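Lantibiotic dehydratase (Microbispora corallina, PDB 5EHK) probably dehydrates serine and threonine residues of the precursor peptide of the lantibiotic NAI-107, in a reaction that depends on aminoacylated tRNA. Local coordinates at residues Glu351-Gln354 against Ser355-Val359; His335-Asp338 against Arg339-Val342; Tyr859-Ala863 against Gly864-Arg868; Arg825-Arg828 against Arg829-Asp832. All blocks are in the same frame, centred on the assembly; numbering follows the deposited sequence.

Contact 1: Glu351-Gln354 against Ser355-Val359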
loop_
_atom_site.group_PDB
_atom_site.type_symbol
_atom_site.label_atom_id
_atom_site.label_comp_id
_atom_site.label_asym_id
_atom_site.label_seq_id
_atom_site.Cartn_x
_atom_site.Cartn_y
_atom_site.Cartn_z
ATOM N N GLU A 351 -47.536 -14.471 -27.960
ATOM C CA GLU A 351 -48.010 -15.837 -27.751
ATOM C C GLU A 351 -47.009 -16.673 -26.955
ATOM O O GLU A 351 -47.398 -17.503 -26.134
ATOM C CB GLU A 351 -48.338 -16.496 -29.103
ATOM C CG GLU A 351 -49.797 -16.267 -29.542
ATOM C CD GLU A 351 -50.076 -16.620 -31.003
ATOM O OE1 GLU A 351 -49.109 -16.821 -31.776
ATOM O OE2 GLU A 351 -51.271 -16.673 -31.378
ATOM N N LEU A 352 -45.719 -16.446 -27.187
ATOM C CA LEU A 352 -44.692 -17.122 -26.414
ATOM C C LEU A 352 -44.687 -16.582 -24.986
ATOM O O LEU A 352 -44.567 -17.346 -24.032
ATOM C CB LEU A 352 -43.324 -16.940 -27.080
ATOM C CG LEU A 352 -42.063 -17.613 -26.527
ATOM C CD1 LEU A 352 -42.327 -19.035 -26.066
ATOM C CD2 LEU A 352 -40.995 -17.619 -27.601
ATOM N N ILE A 353 -44.854 -15.271 -24.843
ATOM C CA ILE A 353 -44.786 -14.622 -23.536
ATOM C C ILE A 353 -45.808 -15.147 -22.529
ATOM O O ILE A 353 -45.430 -15.630 -21.464
ATOM C CB ILE A 353 -44.933 -13.085 -23.627
ATOM C CG1 ILE A 353 -43.752 -12.475 -24.371
ATOM C CG2 ILE A 353 -45.049 -12.470 -22.233
ATOM C CD1 ILE A 353 -42.462 -12.666 -23.661
ATOM N N GLN A 354 -47.096 -15.062 -22.844
ATOM C CA GLN A 354 -48.100 -15.451 -21.852
ATOM C C GLN A 354 -48.028 -16.963 -21.586
ATOM O O GLN A 354 -48.397 -17.426 -20.509
ATOM C CB GLN A 354 -49.523 -14.984 -22.235
ATOM C CG GLN A 354 -50.414 -16.036 -22.909
ATOM C CD GLN A 354 -49.897 -16.473 -24.272
ATOM O OE1 GLN A 354 -49.021 -15.827 -24.841
ATOM N NE2 GLN A 354 -50.427 -17.584 -24.791
ATOM N N SER A 355 -47.545 -17.722 -22.567
ATOM C CA SER A 355 -47.326 -19.161 -22.395
ATOM C C SER A 355 -46.342 -19.420 -21.247
ATOM O O SER A 355 -46.622 -20.186 -20.325
ATOM C CB SER A 355 -46.830 -19.791 -23.706
ATOM O OG SER A 355 -46.676 -21.193 -23.584
ATOM N N THR A 356 -45.187 -18.767 -21.322
ATOM C CA THR A 356 -44.216 -18.778 -20.241
ATOM C C THR A 356 -44.801 -18.220 -18.947
ATOM O O THR A 356 -44.410 -18.634 -17.863
ATOM C CB THR A 356 -42.937 -17.964 -20.605
ATOM O OG1 THR A 356 -43.234 -16.557 -20.630
ATOM C CG2 THR A 356 -42.371 -18.399 -21.959
ATOM N N ARG A 357 -45.716 -17.265 -19.064
ATOM C CA ARG A 357 -46.358 -16.657 -17.896
ATOM C C ARG A 357 -47.278 -17.641 -17.183
ATOM O O ARG A 357 -47.565 -17.488 -15.986
ATOM C CB ARG A 357 -47.148 -15.398 -18.284
ATOM C CG ARG A 357 -46.291 -14.225 -18.718
ATOM C CD ARG A 357 -47.119 -12.963 -18.904
ATOM N NE ARG A 357 -47.761 -12.543 -17.660
ATOM C CZ ARG A 357 -47.167 -11.822 -16.709
ATOM N NH1 ARG A 357 -45.907 -11.421 -16.855
ATOM N NH2 ARG A 357 -47.833 -11.492 -15.608
ATOM N N ARG A 358 -47.769 -18.627 -17.932
ATOM C CA ARG A 358 -48.607 -19.668 -17.350
ATOM C C ARG A 358 -47.769 -20.507 -16.397
ATOM O O ARG A 358 -48.154 -20.753 -15.251
ATOM C CB ARG A 358 -49.246 -20.534 -18.440
ATOM C CG ARG A 358 -50.741 -20.250 -18.635
ATOM C CD ARG A 358 -51.296 -20.952 -19.859
ATOM N NE ARG A 358 -50.956 -20.266 -21.101
ATOM C CZ ARG A 358 -50.655 -20.890 -22.238
ATOM N NH1 ARG A 358 -50.645 -22.219 -22.283
ATOM N NH2 ARG A 358 -50.354 -20.183 -23.326
ATOM N N VAL A 359 -46.605 -20.918 -16.889
ATOM C CA VAL A 359 -45.622 -21.628 -16.094
ATOM C C VAL A 359 -45.240 -20.808 -14.883
ATOM O O VAL A 359 -45.272 -21.301 -13.760
ATOM C CB VAL A 359 -44.352 -21.859 -16.918
ATOM C CG1 VAL A 359 -43.193 -22.284 -16.025
ATOM C CG2 VAL A 359 -44.619 -22.879 -18.011
#
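Thr356 turns back on Leu352 and Ile353 along the C-terminal half of the alpha-helix 346-359. Its CB lies 3.5 Å from Ile353 O. From there the chain forks. The methyl CG2 lies alongside Leu352 O, 3.2 Å away, and touches Leu352 CD1 only loosely; further out, Leu352 packs on Leu366 of strand 366-379 and Thr356 on Val330 of the antecedent helix 318-339. The hydroxyl takes the polar branch: chi1 of 71° sets OG1 between the backbone N and the carbonyl carbon, facing the preceding turn. A beta-branched threonine suits this place because one branch packs while the other is satisfied by the backbone. The helix itself is carried by a nearly straight bond from Thr356 N to Leu352 O (3.1 Å, 174°) and by a weak one from Arg358 N to Gln354 O. Arg357 lays its CD 4.0 Å from Ile353 CG2 before its charged end leads away, whereas the guanidinium of Arg358 pairs with Glu329 of helix 318-339. Ile353 O serves two donors, Arg357 N at 2.9 Å and Thr356 OG1 at 2.5 Å, the hydroxyl lying in the carbonyl plane on a lone pair.

Contact 2: His335-Asp338 against Arg339-Val342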
loop_
_atom_site.group_PDB
_atom_site.type_symbol
_atom_site.label_atom_id
_atom_site.label_comp_id
_atom_site.label_asym_id
_atom_site.label_seq_id
_atom_site.Cartn_x
_atom_site.Cartn_y
_atom_site.Cartn_z
ATOM N N HIS A 335 -39.803 -22.468 -31.334
ATOM C CA HIS A 335 -39.440 -22.819 -32.695
ATOM C C HIS A 335 -40.363 -22.104 -33.660
ATOM O O HIS A 335 -39.930 -21.633 -34.714
ATOM C CB HIS A 335 -39.514 -24.329 -32.889
ATOM C CG HIS A 335 -38.446 -25.070 -32.151
ATOM N ND1 HIS A 335 -38.533 -25.350 -30.804
ATOM C CD2 HIS A 335 -37.254 -25.563 -32.564
ATOM C CE1 HIS A 335 -37.450 -26.000 -30.422
ATOM N NE2 HIS A 335 -36.658 -26.141 -31.470
ATOM N N ALA A 336 -41.629 -21.997 -33.263
ATOM C CA ALA A 336 -42.641 -21.317 -34.047
ATOM C C ALA A 336 -42.192 -19.902 -34.341
ATOM O O ALA A 336 -42.157 -19.469 -35.500
ATOM C CB ALA A 336 -43.937 -21.293 -33.285
ATOM N N TYR A 337 -41.818 -19.192 -33.283
ATOM C CA TYR A 337 -41.380 -17.810 -33.420
ATOM C C TYR A 337 -40.028 -17.708 -34.140
ATOM O O TYR A 337 -39.713 -16.687 -34.761
ATOM C CB TYR A 337 -41.374 -17.107 -32.057
ATOM C CG TYR A 337 -40.624 -15.808 -32.080
ATOM C CD1 TYR A 337 -41.119 -14.704 -32.755
ATOM C CD2 TYR A 337 -39.403 -15.691 -31.438
ATOM C CE1 TYR A 337 -40.409 -13.518 -32.785
ATOM C CE2 TYR A 337 -38.695 -14.512 -31.456
ATOM C CZ TYR A 337 -39.193 -13.435 -32.129
ATOM O OH TYR A 337 -38.456 -12.279 -32.133
ATOM N N ASP A 338 -39.251 -18.783 -34.099
ATOM C CA ASP A 338 -37.968 -18.786 -34.799
ATOM C C ASP A 338 -38.155 -19.060 -36.290
ATOM O O ASP A 338 -37.196 -18.966 -37.071
ATOM C CB ASP A 338 -36.974 -19.792 -34.201
ATOM C CG ASP A 338 -36.390 -19.330 -32.879
ATOM O OD1 ASP A 338 -36.531 -18.133 -32.549
ATOM O OD2 ASP A 338 -35.759 -20.163 -32.188
ATOM N N ARG A 339 -39.381 -19.422 -36.674
ATOM C CA ARG A 339 -39.711 -19.625 -38.084
ATOM C C ARG A 339 -40.032 -18.284 -38.709
ATOM O O ARG A 339 -39.781 -18.050 -39.897
ATOM C CB ARG A 339 -40.872 -20.614 -38.264
ATOM C CG ARG A 339 -40.453 -22.054 -38.048
ATOM C CD ARG A 339 -41.582 -23.063 -38.137
ATOM N NE ARG A 339 -41.062 -24.394 -37.819
ATOM C CZ ARG A 339 -41.281 -25.049 -36.678
ATOM N NH1 ARG A 339 -42.049 -24.516 -35.729
ATOM N NH2 ARG A 339 -40.738 -26.252 -36.493
ATOM N N THR A 340 -40.511 -17.386 -37.860
ATOM C CA THR A 340 -40.954 -16.063 -38.253
ATOM C C THR A 340 -39.798 -15.148 -38.685
ATOM O O THR A 340 -38.641 -15.393 -38.347
ATOM C CB THR A 340 -41.723 -15.434 -37.074
ATOM O OG1 THR A 340 -43.016 -15.009 -37.505
ATOM C CG2 THR A 340 -40.967 -14.265 -36.479
ATOM N N ALA A 341 -40.121 -14.102 -39.446
ATOM C CA ALA A 341 -39.143 -13.120 -39.901
ATOM C C ALA A 341 -39.135 -11.874 -39.009
ATOM O O ALA A 341 -39.905 -11.772 -38.060
ATOM C CB ALA A 341 -39.419 -12.740 -41.340
ATOM N N VAL A 342 -38.226 -10.949 -39.295
ATOM C CA VAL A 342 -37.966 -9.808 -38.420
ATOM C C VAL A 342 -39.040 -8.740 -38.567
ATOM O O VAL A 342 -39.221 -8.218 -39.652
ATOM C CB VAL A 342 -36.629 -9.179 -38.783
ATOM C CG1 VAL A 342 -36.040 -8.465 -37.575
ATOM C CG2 VAL A 342 -35.683 -10.263 -39.272
HETATM O O HOH W 1 -37.108 -16.102 -36.541
#
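Arg339 folds back over the turn formed by His335 and Ala336, its aliphatic chain lying along their peptide groups. CB sits 3.3 Å from Ala336 O and CG 3.4 Å from His335 O. With CG anti to the carbonyl carbon (chi1 -76°) and the chain extended from CG to NE, the guanidinium is carried back toward the earlier part of the helix, where NH1 comes 3.8 Å from His335 CB. Arginine suits such an exposed place: its methylenes pack on the carbonyl oxygens of His335 and Ala336, and a positive charge near the C-terminus of a helix is probably favoured by the helix dipole. The backbone of the same residue donates from Arg339 N to Ala336 O at 3.0 Å, meeting the oxygen from well above the carbonyl plane.

Thr340 follows with a weak bond from its N to Tyr337 O. Its methyl CG2 reaches the Tyr337 ring, 3.8 Å from CD1 and as far from CE1, and the two side chains approach obliquely. The aromatic carbons of Tyr337 meet the methyl while its hydroxyl is bonded to Glu93; the neighbouring Asp338 is tied to the backbone N of Thr170, so this end of the helix is held to strand 167-172. A water donates to Tyr337 O at 3.2 Å and to Thr340 O at 2.5 Å, bridging the last turn and the chain that leaves it. Bonds to the third residue back, followed by an extended Thr340 (psi 159°), are typical of a helix giving way to a loop, here the connection from helix 318-339 to helix 346-359.

Contact 3: Tyr859-Ala863 against Gly864-Arg868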
loop_
_atom_site.group_PDB
_atom_site.type_symbol
_atom_site.label_atom_id
_atom_site.label_comp_id
_atom_site.label_asym_id
_atom_site.label_seq_id
_atom_site.Cartn_x
_atom_site.Cartn_y
_atom_site.Cartn_z
ATOM N N TYR A 859 12.664 -13.931 14.110
ATOM C CA TYR A 859 11.531 -14.174 13.244
ATOM C C TYR A 859 10.878 -12.837 12.944
ATOM O O TYR A 859 10.907 -11.920 13.764
ATOM C CB TYR A 859 10.531 -15.112 13.951
ATOM C CG TYR A 859 9.611 -15.858 13.017
ATOM C CD1 TYR A 859 9.889 -17.172 12.651
ATOM C CD2 TYR A 859 8.469 -15.250 12.481
ATOM C CE1 TYR A 859 9.060 -17.878 11.779
ATOM C CE2 TYR A 859 7.627 -15.948 11.604
ATOM C CZ TYR A 859 7.933 -17.267 11.258
ATOM O OH TYR A 859 7.126 -17.987 10.399
ATOM N N SER A 860 10.268 -12.720 11.778
ATOM C CA SER A 860 9.446 -11.551 11.513
ATOM C C SER A 860 8.057 -11.974 11.042
ATOM O O SER A 860 7.934 -12.695 10.054
ATOM C CB SER A 860 10.120 -10.647 10.489
ATOM O OG SER A 860 9.203 -9.676 10.053
ATOM N N ASP A 861 7.014 -11.572 11.767
ATOM C CA ASP A 861 5.640 -11.809 11.312
ATOM C C ASP A 861 4.890 -10.511 11.034
ATOM O O ASP A 861 5.488 -9.433 10.943
ATOM C CB ASP A 861 4.849 -12.715 12.283
ATOM C CG ASP A 861 4.738 -12.137 13.722
ATOM O OD1 ASP A 861 4.866 -10.904 13.921
ATOM O OD2 ASP A 861 4.472 -12.931 14.665
ATOM N N THR A 862 3.570 -10.603 10.986
ATOM C CA THR A 862 2.755 -9.445 10.635
ATOM C C THR A 862 2.902 -8.344 11.691
ATOM O O THR A 862 2.531 -7.197 11.447
ATOM C CB THR A 862 1.243 -9.811 10.512
ATOM O OG1 THR A 862 0.769 -10.349 11.755
ATOM C CG2 THR A 862 0.976 -10.822 9.371
ATOM N N ALA A 863 3.426 -8.698 12.864
ATOM C CA ALA A 863 3.537 -7.747 13.967
ATOM C C ALA A 863 4.967 -7.288 14.211
ATOM O O ALA A 863 5.274 -6.656 15.228
ATOM C CB ALA A 863 2.939 -8.327 15.238
ATOM N N GLY A 864 5.846 -7.596 13.271
ATOM C CA GLY A 864 7.189 -7.069 13.342
ATOM C C GLY A 864 8.220 -8.136 13.633
ATOM O O GLY A 864 7.949 -9.330 13.471
ATOM N N GLN A 865 9.400 -7.681 14.061
ATOM C CA GLN A 865 10.522 -8.548 14.394
ATOM C C GLN A 865 10.509 -8.938 15.853
ATOM O O GLN A 865 10.351 -8.081 16.735
ATOM C CB GLN A 865 11.848 -7.864 14.069
ATOM C CG GLN A 865 12.301 -8.042 12.628
ATOM C CD GLN A 865 13.467 -7.152 12.284
ATOM O OE1 GLN A 865 13.419 -5.952 12.530
ATOM N NE2 GLN A 865 14.527 -7.728 11.719
ATOM N N HIS A 866 10.676 -10.234 16.105
ATOM C CA HIS A 866 10.697 -10.727 17.473
ATOM C C HIS A 866 11.629 -11.921 17.597
ATOM O O HIS A 866 12.250 -12.318 16.629
ATOM C CB HIS A 866 9.284 -11.041 17.923
ATOM C CG HIS A 866 8.583 -12.009 17.034
ATOM N ND1 HIS A 866 8.199 -11.686 15.752
ATOM C CD2 HIS A 866 8.151 -13.273 17.253
ATOM C CE1 HIS A 866 7.597 -12.728 15.204
ATOM N NE2 HIS A 866 7.542 -13.699 16.100
ATOM N N LEU A 867 11.777 -12.444 18.804
ATOM C CA LEU A 867 12.547 -13.666 19.012
ATOM C C LEU A 867 11.562 -14.768 19.288
ATOM O O LEU A 867 10.521 -14.536 19.878
ATOM C CB LEU A 867 13.509 -13.548 20.199
ATOM C CG LEU A 867 14.561 -12.474 20.041
ATOM C CD1 LEU A 867 15.324 -12.303 21.316
ATOM C CD2 LEU A 867 15.462 -12.840 18.889
ATOM N N ARG A 868 11.879 -15.966 18.839
ATOM C CA ARG A 868 11.086 -17.119 19.228
ATOM C C ARG A 868 11.997 -18.083 19.948
ATOM O O ARG A 868 13.050 -18.437 19.451
ATOM C CB ARG A 868 10.455 -17.765 18.005
ATOM C CG ARG A 868 9.545 -16.829 17.305
ATOM C CD ARG A 868 8.708 -17.528 16.310
ATOM N NE ARG A 868 7.555 -16.706 15.967
ATOM C CZ ARG A 868 6.676 -17.008 15.023
ATOM N NH1 ARG A 868 6.839 -18.119 14.311
ATOM N NH2 ARG A 868 5.653 -16.190 14.791
#
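Tyr859 offers a face of its ring to Arg868, whose guanidinium lies flat upon it, planes 12° apart, with CZ 3.6 Å from the ring centroid: a cation-pi stack. Its CB rests over the His866 ring in a CH-pi contact, and its backbone pairs with that of His866 through two straight bonds, His866 N to Tyr859 O measuring 2.9 Å. Ser860 faces the other side of the sheet, its CB 4.0 Å from Gln865 CG in a non-hydrogen-bonded pair. Asp861 closes the beta hairpin of strands 853-861 and 864-872 with a type I turn, Gly864 N bonding to Asp861 O at 3.0 Å. Aspartate fits here because chi1 of 59° brings its carboxylate over the turn: OD1 accepts from Ala863 N at 2.8 Å, an Asx turn, while OD2 makes a salt bridge with Arg868 NH2 at 3.5 Å and another with Arg825. Gly864 O takes Asp861 N and His866 ND1 from opposite faces of its plane, and the imidazole NE2 accepts from Arg868 NE at 3.0 Å. At the apex the hydroxyl of Thr862 is hydrogen-bonded to that of Thr862 of the second subunit. Ala863 leads into Gly864, whose positive phi of 111° is readily open to glycine.

Contact 4: Arg825-Arg828 against Arg829-Asp832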
loop_
_atom_site.group_PDB
_atom_site.type_symbol
_atom_site.label_atom_id
_atom_site.label_comp_id
_atom_site.label_asym_id
_atom_site.label_seq_id
_atom_site.Cartn_x
_atom_site.Cartn_y
_atom_site.Cartn_z
ATOM N N ARG A 825 8.538 -10.278 22.123
ATOM C CA ARG A 825 8.483 -9.057 21.317
ATOM C C ARG A 825 9.605 -8.119 21.728
ATOM O O ARG A 825 9.389 -7.124 22.370
ATOM C CB ARG A 825 7.111 -8.385 21.423
ATOM C CG ARG A 825 5.948 -9.289 21.008
ATOM C CD ARG A 825 5.800 -9.388 19.501
ATOM N NE ARG A 825 5.124 -10.612 19.060
ATOM C CZ ARG A 825 4.956 -10.946 17.778
ATOM N NH1 ARG A 825 5.416 -10.134 16.818
ATOM N NH2 ARG A 825 4.331 -12.080 17.453
ATOM N N VAL A 826 10.811 -8.496 21.354
ATOM C CA VAL A 826 11.994 -7.713 21.586
ATOM C C VAL A 826 12.311 -7.136 20.231
ATOM O O VAL A 826 12.620 -7.873 19.317
ATOM C CB VAL A 826 13.167 -8.634 22.050
ATOM C CG1 VAL A 826 14.447 -7.846 22.254
ATOM C CG2 VAL A 826 12.797 -9.394 23.324
ATOM N N PRO A 827 12.166 -5.819 20.070
ATOM C CA PRO A 827 12.474 -5.213 18.777
ATOM C C PRO A 827 13.910 -5.475 18.395
ATOM O O PRO A 827 14.762 -5.636 19.269
ATOM C CB PRO A 827 12.254 -3.723 19.023
ATOM C CG PRO A 827 12.257 -3.557 20.483
ATOM C CD PRO A 827 11.708 -4.819 21.042
ATOM N N ARG A 828 14.167 -5.486 17.094
ATOM C CA ARG A 828 15.441 -5.944 16.558
ATOM C C ARG A 828 16.662 -5.255 17.166
ATOM O O ARG A 828 17.635 -5.928 17.502
ATOM C CB ARG A 828 15.430 -5.819 15.028
ATOM C CG ARG A 828 16.703 -6.255 14.325
ATOM C CD ARG A 828 17.146 -7.639 14.749
ATOM N NE ARG A 828 18.559 -7.660 15.143
ATOM C CZ ARG A 828 19.488 -8.305 14.455
ATOM N NH1 ARG A 828 19.144 -8.979 13.359
ATOM N NH2 ARG A 828 20.750 -8.293 14.856
ATOM N N ARG A 829 16.589 -3.938 17.349
ATOM C CA ARG A 829 17.700 -3.142 17.891
ATOM C C ARG A 829 18.102 -3.607 19.289
ATOM O O ARG A 829 19.273 -3.513 19.663
ATOM C CB ARG A 829 17.343 -1.646 17.947
ATOM C CG ARG A 829 17.363 -0.918 16.616
ATOM C CD ARG A 829 16.945 0.553 16.729
ATOM N NE ARG A 829 15.967 0.727 17.791
ATOM C CZ ARG A 829 16.253 1.305 18.958
ATOM N NH1 ARG A 829 17.472 1.810 19.150
ATOM N NH2 ARG A 829 15.330 1.399 19.920
ATOM N N ASN A 830 17.125 -4.125 20.038
ATOM C CA ASN A 830 17.331 -4.575 21.413
ATOM C C ASN A 830 17.714 -6.048 21.560
ATOM O O ASN A 830 18.071 -6.492 22.647
ATOM C CB ASN A 830 16.055 -4.342 22.223
ATOM C CG ASN A 830 15.697 -2.866 22.346
ATOM O OD1 ASN A 830 16.275 -2.008 21.663
ATOM N ND2 ASN A 830 14.732 -2.566 23.226
ATOM N N GLN A 831 17.652 -6.801 20.465
ATOM C CA GLN A 831 17.676 -8.266 20.532
ATOM C C GLN A 831 19.027 -8.843 20.973
ATOM O O GLN A 831 19.085 -9.763 21.803
ATOM C CB GLN A 831 17.210 -8.877 19.204
ATOM C CG GLN A 831 15.712 -8.764 18.960
ATOM C CD GLN A 831 15.259 -9.238 17.569
ATOM O OE1 GLN A 831 16.050 -9.726 16.780
ATOM N NE2 GLN A 831 13.982 -9.077 17.275
ATOM N N ASP A 832 20.112 -8.332 20.405
ATOM C CA ASP A 832 21.440 -8.781 20.826
ATOM C C ASP A 832 21.697 -8.681 22.329
ATOM O O ASP A 832 22.183 -9.640 22.917
ATOM C CB ASP A 832 22.510 -8.057 20.043
ATOM C CG ASP A 832 22.481 -8.452 18.628
ATOM O OD1 ASP A 832 21.669 -9.336 18.367
ATOM O OD2 ASP A 832 23.238 -7.935 17.792
#
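Gln831 stretches its side chain back past Val826 and across Arg828, so that its amide N-H is bonded to a carbonyl just before the helix. CG lies anti to the carbonyl carbon (chi1 -73°) and the chain runs extended beyond it, which carries NE2 to Val826 O at 2.7 Å. The bond is nearly straight, 167° at the hydrogen; the oxygen lies in the amide plane, and the donor approaches almost in line with the C=O. Along the way the methylene CG packs 3.6 Å from Val826 CG1, the two side chains crossing at a slant. A glutamine suits this buried place, being long enough to reach back and able to satisfy a carbonyl without bringing a charge.

The setting is the start of helix 828-837, which follows strand 819-824 after a short loop. Asn830 N bonds to Pro827 O at 2.9 Å, and Gln831 N to Arg828 O at 3.1 Å. N-H groups at a helix start have no acceptor in a preceding turn, so proline, which lacks one, costs nothing there; its CG also touches Asn830 ND2 at 3.8 Å.

Arg828 crosses Gln831 at about a right angle, yet guanidinium and amide planes differ by only 12°. The meeting is through the methylene, CD approaching Gln831 OE1 to 3.1 Å. Further out, Asp832 has Arg858 as its main partner; Arg828 NH2 faces its OD1 only at 3.8 Å, a long, doubtful salt bridge of charge alone. Arg829 reaches Asp212 and Asp431 of the second subunit.

The four contacts form two neighbourhoods on opposite sides of the chain's centre. In the N-terminal part of the protein, contact 2 spans the end of helix 318-339 and the loop beyond, and contact 1 lies within the next helix, 346-359; their nearest atoms are about 5 Å apart without touching. Contacts 2 and 3 are at the surface, 1 and 4 partly buried. Backbone bonds and nonpolar packing dominate contacts 1 and 2, and contact 2 adds a bridging water. Contacts 3 and 4, in the C-terminal part, have centres 10 Å apart and do touch, Ala863 and His866 packing on Arg825 and Gln865 on Arg828. Here charge is more prominent, and both reach the second subunit.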